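Local coordinates for Bse634I restriction endonuclease (Geobacillus stearothermophilus, PDB 1KNV), which cleaves double-stranded DNA as a type II restriction endonuclease, probably with the help of a bound metal ion, at residues D98-N106 and A175-E183; P145-L155 and K185-G196. All blocks are in the same frame, centred on the assembly; numbering follows the deposited sequence. Where two conformers were deposited one is given.

Contact 1: residues D98-N106 and A175-E183; sequences DYLIIKMPN and ALTLFKDIE
A Met-aromatic contact between Met104 and Phe179 lies beside a buried apolar cluster, where strand 99-103, outermost within this chain in the mixed sheet, meets the chain at 175-183. The sulfur reaches the Phe179 ring obliquely, with SD 5.1 Å from its centroid. Phe179 CG sits between its own backbone N and carbonyl carbon (chi1 55°), a turn that sends the ring toward Pro105. There Pro105 CD comes in obliquely, 3.5 Å from Phe179 CE2. The polar Lys103 O instead lies near the ring plane, where it meets the C-H edge.

Branched aliphatic residues fill the rest. Ile102 uses both branches: CG2 packs on Phe179 CB, while CG1 lies 3.8 Å from Leu178 CD2. Farther along, Leu100 CD1 touches Ile182 CG2 at 3.6 Å, the two side chains lying alongside and running opposite ways.

Waters make the polar links. One joins Lys103 N (2.9 Å) to Ala175 O (2.6 Å), a second donates to Lys103 O and Ala175 O, and a third donates to both Lys103 O and Leu176 O, so Lys103 N and O, buried at the strand's end, both have water partners.

Strand 147-151 runs alongside strand 99-103 in the sheet, and its Ile150 touches both Ile102 and Ile182. Ile101 points away from 175-183; its side chain touches helices 68-93 and 281-291.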
loop_
_atom_site.group_PDB
_atom_site.type_symbol
_atom_site.label_atom_id
_atom_site.label_comp_id
_atom_site.label_asym_id
_atom_site.label_seq_id
_atom_site.Cartn_x
_atom_site.Cartn_y
_atom_site.Cartn_z
ATOM N N ASP B 98 5.860 -17.815 -29.309
ATOM C CA ASP B 98 5.869 -17.842 -27.849
ATOM C C ASP B 98 4.509 -17.557 -27.251
ATOM O O ASP B 98 4.355 -17.578 -26.039
ATOM C CB ASP B 98 6.852 -16.822 -27.302
ATOM C CG ASP B 98 8.220 -16.961 -27.908
ATOM O OD1 ASP B 98 8.719 -18.106 -28.017
ATOM O OD2 ASP B 98 8.801 -15.915 -28.271
ATOM N N TYR B 99 3.528 -17.300 -28.110
ATOM C CA TYR B 99 2.177 -16.970 -27.672
ATOM C C TYR B 99 1.119 -18.045 -27.894
ATOM O O TYR B 99 1.196 -18.846 -28.821
ATOM C CB TYR B 99 1.711 -15.695 -28.377
ATOM C CG TYR B 99 2.399 -14.435 -27.919
ATOM C CD1 TYR B 99 1.817 -13.612 -26.956
ATOM C CD2 TYR B 99 3.635 -14.064 -28.446
ATOM C CE1 TYR B 99 2.447 -12.449 -26.533
ATOM C CE2 TYR B 99 4.273 -12.904 -28.029
ATOM C CZ TYR B 99 3.673 -12.102 -27.075
ATOM O OH TYR B 99 4.288 -10.947 -26.672
ATOM N N LEU B 100 0.130 -18.038 -27.013
ATOM C CA LEU B 100 -1.008 -18.934 -27.085
ATOM C C LEU B 100 -2.205 -18.036 -26.844
ATOM O O LEU B 100 -2.247 -17.289 -25.866
ATOM C CB LEU B 100 -0.965 -20.024 -25.999
ATOM C CG LEU B 100 -0.007 -21.214 -26.149
ATOM C CD1 LEU B 100 -0.282 -22.255 -25.054
ATOM C CD2 LEU B 100 -0.190 -21.843 -27.524
ATOM N N ILE B 101 -3.154 -18.080 -27.768
ATOM C CA ILE B 101 -4.383 -17.305 -27.663
ATOM C C ILE B 101 -5.448 -18.392 -27.511
ATOM O O ILE B 101 -5.856 -19.019 -28.483
ATOM C CB ILE B 101 -4.590 -16.467 -28.929
ATOM C CG1 ILE B 101 -3.362 -15.582 -29.135
ATOM C CG2 ILE B 101 -5.836 -15.628 -28.806
ATOM C CD1 ILE B 101 -3.259 -14.985 -30.489
ATOM N N ILE B 102 -5.876 -18.616 -26.274
ATOM C CA ILE B 102 -6.828 -19.671 -25.954
ATOM C C ILE B 102 -8.273 -19.281 -25.703
ATOM O O ILE B 102 -8.563 -18.350 -24.953
ATOM C CB ILE B 102 -6.353 -20.438 -24.715
ATOM C CG1 ILE B 102 -4.924 -20.925 -24.939
ATOM C CG2 ILE B 102 -7.304 -21.580 -24.415
ATOM C CD1 ILE B 102 -4.280 -21.484 -23.690
ATOM N N LYS B 103 -9.184 -20.032 -26.312
ATOM C CA LYS B 103 -10.607 -19.792 -26.146
ATOM C C LYS B 103 -11.038 -20.501 -24.867
ATOM O O LYS B 103 -10.985 -21.720 -24.785
ATOM C CB LYS B 103 -11.375 -20.351 -27.340
ATOM C CG LYS B 103 -12.587 -19.523 -27.704
ATOM C CD LYS B 103 -13.560 -19.517 -26.576
ATOM C CE LYS B 103 -14.533 -18.371 -26.668
ATOM N NZ LYS B 103 -15.372 -18.406 -25.444
ATOM N N MET B 104 -11.468 -19.735 -23.871
ATOM C CA MET B 104 -11.873 -20.311 -22.601
ATOM C C MET B 104 -13.369 -20.524 -22.437
ATOM O O MET B 104 -14.173 -19.712 -22.890
ATOM C CB MET B 104 -11.380 -19.431 -21.451
ATOM C CG MET B 104 -9.877 -19.280 -21.366
ATOM S SD MET B 104 -9.059 -20.850 -21.088
ATOM C CE MET B 104 -9.739 -21.298 -19.531
ATOM N N PRO B 105 -13.757 -21.626 -21.773
ATOM C CA PRO B 105 -15.156 -21.979 -21.516
ATOM C C PRO B 105 -15.571 -21.176 -20.283
ATOM O O PRO B 105 -14.811 -20.317 -19.831
ATOM C CB PRO B 105 -15.078 -23.466 -21.224
ATOM C CG PRO B 105 -13.802 -23.553 -20.453
ATOM C CD PRO B 105 -12.857 -22.671 -21.250
ATOM N N ASN B 106 -16.749 -21.439 -19.727
ATOM C CA ASN B 106 -17.165 -20.693 -18.545
ATOM C C ASN B 106 -16.426 -21.229 -17.311
ATOM O O ASN B 106 -15.980 -22.371 -17.294
ATOM C CB ASN B 106 -18.673 -20.799 -18.341
ATOM C CG ASN B 106 -19.050 -21.946 -17.447
ATOM O OD1 ASN B 106 -18.796 -23.106 -17.773
ATOM N ND2 ASN B 106 -19.651 -21.633 -16.297
ATOM N N ALA B 175 -9.223 -26.847 -30.778
ATOM C CA ALA B 175 -9.262 -25.407 -30.556
ATOM C C ALA B 175 -10.062 -25.041 -29.305
ATOM O O ALA B 175 -9.794 -24.027 -28.663
ATOM C CB ALA B 175 -9.858 -24.710 -31.779
ATOM N N LEU B 176 -11.031 -25.879 -28.950
ATOM C CA LEU B 176 -11.877 -25.611 -27.796
ATOM C C LEU B 176 -11.432 -26.255 -26.483
ATOM O O LEU B 176 -12.057 -26.027 -25.445
ATOM C CB LEU B 176 -13.321 -26.034 -28.103
ATOM C CG LEU B 176 -14.048 -25.286 -29.232
ATOM C CD1 LEU B 176 -15.436 -25.880 -29.434
ATOM C CD2 LEU B 176 -14.147 -23.795 -28.890
ATOM N N THR B 177 -10.365 -27.050 -26.519
ATOM C CA THR B 177 -9.867 -27.713 -25.311
ATOM C C THR B 177 -8.388 -27.449 -25.141
ATOM O O THR B 177 -7.695 -28.198 -24.465
ATOM C CB THR B 177 -10.060 -29.244 -25.368
ATOM O OG1 THR B 177 -9.339 -29.779 -26.488
ATOM C CG2 THR B 177 -11.538 -29.596 -25.493
ATOM N N LEU B 178 -7.907 -26.379 -25.757
ATOM C CA LEU B 178 -6.500 -26.018 -25.690
ATOM C C LEU B 178 -6.060 -25.736 -24.250
ATOM O O LEU B 178 -4.947 -26.059 -23.853
ATOM C CB LEU B 178 -6.266 -24.797 -26.583
ATOM C CG LEU B 178 -4.862 -24.370 -26.996
ATOM C CD1 LEU B 178 -4.097 -25.526 -27.632
ATOM C CD2 LEU B 178 -5.005 -23.223 -27.973
ATOM N N PHE B 179 -6.943 -25.142 -23.460
ATOM C CA PHE B 179 -6.624 -24.827 -22.074
ATOM C C PHE B 179 -6.194 -26.059 -21.281
ATOM O O PHE B 179 -5.468 -25.949 -20.289
ATOM C CB PHE B 179 -7.833 -24.168 -21.412
ATOM C CG PHE B 179 -9.098 -24.980 -21.503
ATOM C CD1 PHE B 179 -9.320 -26.055 -20.648
ATOM C CD2 PHE B 179 -10.063 -24.673 -22.449
ATOM C CE1 PHE B 179 -10.477 -26.807 -20.736
ATOM C CE2 PHE B 179 -11.222 -25.427 -22.538
ATOM C CZ PHE B 179 -11.427 -26.497 -21.677
ATOM N N LYS B 180 -6.641 -27.233 -21.719
ATOM C CA LYS B 180 -6.293 -28.478 -21.043
ATOM C C LYS B 180 -4.806 -28.832 -21.176
ATOM O O LYS B 180 -4.237 -29.441 -20.278
ATOM C CB LYS B 180 -7.137 -29.633 -21.587
ATOM C CG LYS B 180 -8.624 -29.558 -21.307
ATOM C CD LYS B 180 -9.278 -30.799 -21.885
ATOM C CE LYS B 180 -10.780 -30.825 -21.675
ATOM N NZ LYS B 180 -11.364 -32.070 -22.272
ATOM N N ASP B 181 -4.181 -28.459 -22.292
ATOM C CA ASP B 181 -2.757 -28.736 -22.525
ATOM C C ASP B 181 -1.840 -27.957 -21.580
ATOM O O ASP B 181 -0.734 -28.410 -21.255
ATOM C CB ASP B 181 -2.354 -28.362 -23.954
ATOM C CG ASP B 181 -2.996 -29.240 -24.999
ATOM O OD1 ASP B 181 -3.962 -29.962 -24.666
ATOM O OD2 ASP B 181 -2.540 -29.193 -26.166
ATOM N N ILE B 182 -2.281 -26.775 -21.160
ATOM C CA ILE B 182 -1.455 -25.955 -20.293
ATOM C C ILE B 182 -1.880 -25.923 -18.840
ATOM O O ILE B 182 -1.327 -25.151 -18.067
ATOM C CB ILE B 182 -1.387 -24.505 -20.797
ATOM C CG1 ILE B 182 -2.766 -23.867 -20.718
ATOM C CG2 ILE B 182 -0.878 -24.464 -22.235
ATOM C CD1 ILE B 182 -2.747 -22.406 -21.056
ATOM N N GLU B 183 -2.848 -26.753 -18.458
ATOM C CA GLU B 183 -3.303 -26.778 -17.075
ATOM C C GLU B 183 -2.149 -27.026 -16.107
ATOM O O GLU B 183 -1.408 -28.000 -16.249
ATOM C CB GLU B 183 -4.384 -27.847 -16.880
ATOM C CG GLU B 183 -4.746 -28.145 -15.407
ATOM C CD GLU B 183 -6.024 -28.976 -15.258
ATOM O OE1 GLU B 183 -6.322 -29.783 -16.171
ATOM O OE2 GLU B 183 -6.722 -28.831 -14.223
HETATM O O HOH W 1 -8.508 -21.755 -28.504
HETATM O O HOH W 2 -9.014 -23.867 -25.722
HETATM O O HOH W 3 -13.173 -23.391 -24.977
#

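Contact 2: residues P145-L155 and K185-G196; sequences PDLLIIRQKDL and KCKWDSLVAGVG
Ile149 and Val195 are the apolar centre of an antiparallel strand pair, 147-151 with 191-196, inside the mixed sheet of this PDDEXK-clan enzyme. Beta-branched residues suit extended strands, and here Ile149 CD1 comes 4.1 Å from Val195 CG2. Val195 CG2 also lies 4.0 Å from Leu147 CD2. Helix 281-291 lies on this face through Ile290 and Ile291.

Val195 is also part of a classic bulge: its O receives Leu147 N at 3.1 Å on a lone pair and, weakly, Asp146 N. Asp146, a calcium ligand in a structure of this protein, accepts a bond from Leu197 N at OD2.

Beyond the strand, Gln152 reaches across, its chain extended with CG anti to the backbone N (chi1 -168°), and places its amide among Lys185 O, Lys187 N and Ser190 OG. Putting a leucine here would probably leave those polar groups facing carbon and the turn at 185-190 less firmly tied to the strand.

A second classic bulge, Val192 and Ala193 opposite Ile149, shifts the register by one before Ile150; Ile149 O is gripped twice: by Val192 N at 2.8 Å, almost straight at 177°, and by Ala193 N at 3.3 Å.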
loop_
_atom_site.group_PDB
_atom_site.type_symbol
_atom_site.label_atom_id
_atom_site.label_comp_id
_atom_site.label_asym_id
_atom_site.label_seq_id
_atom_site.Cartn_x
_atom_site.Cartn_y
_atom_site.Cartn_z
ATOM N N PRO B 145 -12.263 -15.085 -18.452
ATOM C CA PRO B 145 -12.336 -14.161 -19.582
ATOM C C PRO B 145 -12.596 -15.130 -20.741
ATOM O O PRO B 145 -12.205 -16.301 -20.661
ATOM C CB PRO B 145 -10.937 -13.559 -19.626
ATOM C CG PRO B 145 -10.093 -14.637 -19.097
ATOM C CD PRO B 145 -10.895 -15.151 -17.919
ATOM N N ASP B 146 -13.264 -14.677 -21.794
ATOM C CA ASP B 146 -13.569 -15.567 -22.905
ATOM C C ASP B 146 -12.331 -15.893 -23.724
ATOM O O ASP B 146 -12.267 -16.927 -24.399
ATOM C CB ASP B 146 -14.630 -14.935 -23.804
ATOM C CG ASP B 146 -15.934 -14.679 -23.064
ATOM O OD1 ASP B 146 -16.480 -15.631 -22.453
ATOM O OD2 ASP B 146 -16.410 -13.529 -23.086
ATOM N N LEU B 147 -11.336 -15.029 -23.648
ATOM C CA LEU B 147 -10.124 -15.236 -24.416
ATOM C C LEU B 147 -8.899 -14.866 -23.583
ATOM O O LEU B 147 -8.870 -13.827 -22.915
ATOM C CB LEU B 147 -10.197 -14.345 -25.648
ATOM C CG LEU B 147 -9.200 -14.382 -26.782
ATOM C CD1 LEU B 147 -9.255 -15.778 -27.321
ATOM C CD2 LEU B 147 -9.547 -13.337 -27.846
ATOM N N LEU B 148 -7.898 -15.742 -23.593
ATOM C CA LEU B 148 -6.647 -15.517 -22.869
ATOM C C LEU B 148 -5.428 -15.438 -23.799
ATOM O O LEU B 148 -5.270 -16.278 -24.692
ATOM C CB LEU B 148 -6.352 -16.658 -21.907
ATOM C CG LEU B 148 -7.106 -16.861 -20.625
ATOM C CD1 LEU B 148 -6.410 -17.967 -19.830
ATOM C CD2 LEU B 148 -7.105 -15.549 -19.899
ATOM N N ILE B 149 -4.587 -14.437 -23.602
ATOM C CA ILE B 149 -3.369 -14.311 -24.384
ATOM C C ILE B 149 -2.255 -14.630 -23.402
ATOM O O ILE B 149 -2.100 -13.955 -22.384
ATOM C CB ILE B 149 -3.213 -12.897 -24.976
ATOM C CG1 ILE B 149 -4.280 -12.644 -26.071
ATOM C CG2 ILE B 149 -1.828 -12.769 -25.608
ATOM C CD1 ILE B 149 -5.709 -12.691 -25.589
ATOM N N ILE B 150 -1.577 -15.733 -23.667
ATOM C CA ILE B 150 -0.508 -16.231 -22.813
ATOM C C ILE B 150 0.827 -16.198 -23.541
ATOM O O ILE B 150 0.883 -16.404 -24.750
ATOM C CB ILE B 150 -0.790 -17.697 -22.405
ATOM C CG1 ILE B 150 -2.043 -17.758 -21.533
ATOM C CG2 ILE B 150 0.397 -18.300 -21.697
ATOM C CD1 ILE B 150 -2.593 -19.126 -21.385
ATOM N N ARG B 151 1.891 -15.885 -22.826
ATOM C CA ARG B 151 3.204 -15.849 -23.440
ATOM C C ARG B 151 4.185 -16.662 -22.599
ATOM O O ARG B 151 4.612 -16.233 -21.527
ATOM C CB ARG B 151 3.715 -14.413 -23.575
ATOM C CG ARG B 151 5.002 -14.330 -24.379
ATOM C CD ARG B 151 5.606 -12.959 -24.310
ATOM N NE ARG B 151 6.802 -12.902 -25.137
ATOM C CZ ARG B 151 7.450 -11.780 -25.395
ATOM N NH1 ARG B 151 7.017 -10.619 -24.882
ATOM N NH2 ARG B 151 8.520 -11.806 -26.179
ATOM N N GLN B 152 4.520 -17.853 -23.082
ATOM C CA GLN B 152 5.444 -18.746 -22.392
ATOM C C GLN B 152 5.917 -19.763 -23.430
ATOM O O GLN B 152 5.231 -20.738 -23.723
ATOM C CB GLN B 152 4.732 -19.442 -21.220
ATOM C CG GLN B 152 5.671 -20.171 -20.261
ATOM C CD GLN B 152 4.956 -20.688 -19.027
ATOM O OE1 GLN B 152 5.000 -21.878 -18.718
ATOM N NE2 GLN B 152 4.293 -19.793 -18.317
ATOM N N LYS B 153 7.094 -19.520 -23.988
ATOM C CA LYS B 153 7.634 -20.383 -25.025
ATOM C C LYS B 153 7.541 -21.882 -24.781
ATOM O O LYS B 153 7.169 -22.631 -25.679
ATOM C CB LYS B 153 9.093 -20.019 -25.313
ATOM C CG LYS B 153 9.651 -20.760 -26.518
ATOM C CD LYS B 153 11.045 -20.293 -26.894
ATOM C CE LYS B 153 11.565 -21.098 -28.079
ATOM N NZ LYS B 153 12.952 -20.718 -28.482
ATOM N N ASP B 154 7.866 -22.323 -23.573
ATOM C CA ASP B 154 7.846 -23.743 -23.273
ATOM C C ASP B 154 6.474 -24.410 -23.337
ATOM O O ASP B 154 6.369 -25.621 -23.161
ATOM C CB ASP B 154 8.491 -23.999 -21.905
ATOM C CG ASP B 154 7.593 -23.617 -20.748
ATOM O OD1 ASP B 154 6.471 -23.128 -20.985
ATOM O OD2 ASP B 154 8.007 -23.810 -19.588
ATOM N N LEU B 155 5.421 -23.639 -23.588
ATOM C CA LEU B 155 4.072 -24.204 -23.674
ATOM C C LEU B 155 3.696 -24.561 -25.112
ATOM O O LEU B 155 2.678 -25.216 -25.353
ATOM C CB LEU B 155 3.035 -23.203 -23.149
ATOM C CG LEU B 155 3.071 -22.835 -21.674
ATOM C CD1 LEU B 155 1.956 -21.847 -21.380
ATOM C CD2 LEU B 155 2.899 -24.074 -20.836
ATOM N N LYS B 185 0.553 -25.407 -15.817
ATOM C CA LYS B 185 1.863 -25.106 -16.388
ATOM C C LYS B 185 2.226 -23.634 -16.563
ATOM O O LYS B 185 3.375 -23.314 -16.855
ATOM C CB LYS B 185 1.972 -25.738 -17.778
ATOM C CG LYS B 185 1.858 -27.254 -17.869
ATOM C CD LYS B 185 1.753 -27.651 -19.344
ATOM C CE LYS B 185 2.051 -29.121 -19.569
ATOM N NZ LYS B 185 1.202 -29.994 -18.717
ATOM N N CYS B 186 1.259 -22.745 -16.382
ATOM C CA CYS B 186 1.509 -21.326 -16.577
ATOM C C CYS B 186 2.051 -20.546 -15.399
ATOM O O CYS B 186 1.493 -20.582 -14.311
ATOM C CB CYS B 186 0.237 -20.648 -17.062
ATOM S SG CYS B 186 -0.329 -21.310 -18.601
ATOM N N LYS B 187 3.142 -19.827 -15.641
ATOM C CA LYS B 187 3.742 -18.990 -14.618
ATOM C C LYS B 187 2.744 -17.842 -14.552
ATOM O O LYS B 187 2.221 -17.409 -15.579
ATOM C CB LYS B 187 5.109 -18.472 -15.074
ATOM C CG LYS B 187 6.225 -19.514 -15.069
ATOM C CD LYS B 187 7.501 -18.956 -15.694
ATOM C CE LYS B 187 7.875 -17.594 -15.090
ATOM N NZ LYS B 187 9.212 -17.084 -15.552
ATOM N N TRP B 188 2.470 -17.360 -13.350
ATOM C CA TRP B 188 1.500 -16.293 -13.170
ATOM C C TRP B 188 1.711 -15.084 -14.073
ATOM O O TRP B 188 0.740 -14.524 -14.580
ATOM C CB TRP B 188 1.486 -15.838 -11.712
ATOM C CG TRP B 188 2.623 -14.966 -11.360
ATOM C CD1 TRP B 188 3.897 -15.351 -11.067
ATOM C CD2 TRP B 188 2.606 -13.534 -11.285
ATOM N NE1 TRP B 188 4.679 -14.240 -10.814
ATOM C CE2 TRP B 188 3.906 -13.115 -10.945
ATOM C CE3 TRP B 188 1.614 -12.565 -11.483
ATOM C CZ2 TRP B 188 4.236 -11.772 -10.788
ATOM C CZ3 TRP B 188 1.944 -11.236 -11.326
ATOM C CH2 TRP B 188 3.240 -10.852 -10.985
ATOM N N ASP B 189 2.965 -14.673 -14.272
ATOM C CA ASP B 189 3.228 -13.505 -15.109
ATOM C C ASP B 189 3.312 -13.833 -16.598
ATOM O O ASP B 189 3.778 -13.022 -17.401
ATOM C CB ASP B 189 4.496 -12.788 -14.654
ATOM C CG ASP B 189 5.721 -13.670 -14.701
ATOM O OD1 ASP B 189 6.826 -13.099 -14.685
ATOM O OD2 ASP B 189 5.592 -14.913 -14.748
ATOM N N SER B 190 2.827 -15.013 -16.965
ATOM C CA SER B 190 2.852 -15.425 -18.361
ATOM C C SER B 190 1.587 -14.988 -19.110
ATOM O O SER B 190 1.555 -15.010 -20.320
ATOM C CB SER B 190 3.027 -16.944 -18.484
ATOM O OG SER B 190 4.374 -17.314 -18.222
ATOM N N LEU B 191 0.546 -14.587 -18.385
ATOM C CA LEU B 191 -0.697 -14.122 -19.012
ATOM C C LEU B 191 -0.419 -12.693 -19.393
ATOM O O LEU B 191 0.147 -11.971 -18.632
ATOM C CB LEU B 191 -1.803 -13.981 -18.053
ATOM C CG LEU B 191 -1.810 -15.150 -17.153
ATOM C CD1 LEU B 191 -2.736 -14.801 -16.170
ATOM C CD2 LEU B 191 -2.272 -16.342 -17.825
ATOM N N VAL B 192 -0.834 -12.288 -20.553
ATOM C CA VAL B 192 -0.593 -10.933 -20.882
ATOM C C VAL B 192 -1.895 -10.231 -20.939
ATOM O O VAL B 192 -1.968 -9.102 -20.503
ATOM C CB VAL B 192 0.299 -10.821 -22.123
ATOM C CG1 VAL B 192 1.716 -11.257 -21.670
ATOM C CG2 VAL B 192 -0.155 -11.681 -23.230
ATOM N N ALA B 193 -2.948 -10.980 -21.254
ATOM C CA ALA B 193 -4.244 -10.358 -21.317
ATOM C C ALA B 193 -5.420 -11.327 -21.352
ATOM O O ALA B 193 -5.279 -12.518 -21.650
ATOM C CB ALA B 193 -4.291 -9.437 -22.514
ATOM N N GLY B 194 -6.589 -10.770 -21.057
ATOM C CA GLY B 194 -7.836 -11.509 -21.088
ATOM C C GLY B 194 -8.822 -10.651 -21.861
ATOM O O GLY B 194 -8.733 -9.427 -21.822
ATOM N N VAL B 195 -9.742 -11.280 -22.589
ATOM C CA VAL B 195 -10.737 -10.528 -23.351
ATOM C C VAL B 195 -12.142 -11.017 -23.016
ATOM O O VAL B 195 -12.393 -12.222 -22.963
ATOM C CB VAL B 195 -10.531 -10.667 -24.891
ATOM C CG1 VAL B 195 -11.473 -9.703 -25.635
ATOM C CG2 VAL B 195 -9.086 -10.378 -25.260
ATOM N N GLY B 196 -13.047 -10.077 -22.766
ATOM C CA GLY B 196 -14.423 -10.433 -22.483
ATOM C C GLY B 196 -15.189 -10.175 -23.766
ATOM O O GLY B 196 -15.242 -9.037 -24.221
#

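Past its N-terminal strands and helices the chain forms strand 99-103, then strand 147-151, passes through helix 169-176 and returns as strand 191-198. Contact 1 closes the 68-residue connection from 98-106 to 175-183, and that connection contains strand 147-151. Contact 2 closes a shorter one of 29 residues, which carries helix 169-176. The segments alternate, so the two contacts cross rather than nest. Strand 147-151 joins them, sitting between strands 99-103 and 191-198 in the sheet; a probable hydrogen bond of 2.8 Å from Ile150 N to Leu100 O bridges the two contacts. Together they tie the stretch after helix 169-176 to strand 99-103, and strand 191-198 to strand 147-151.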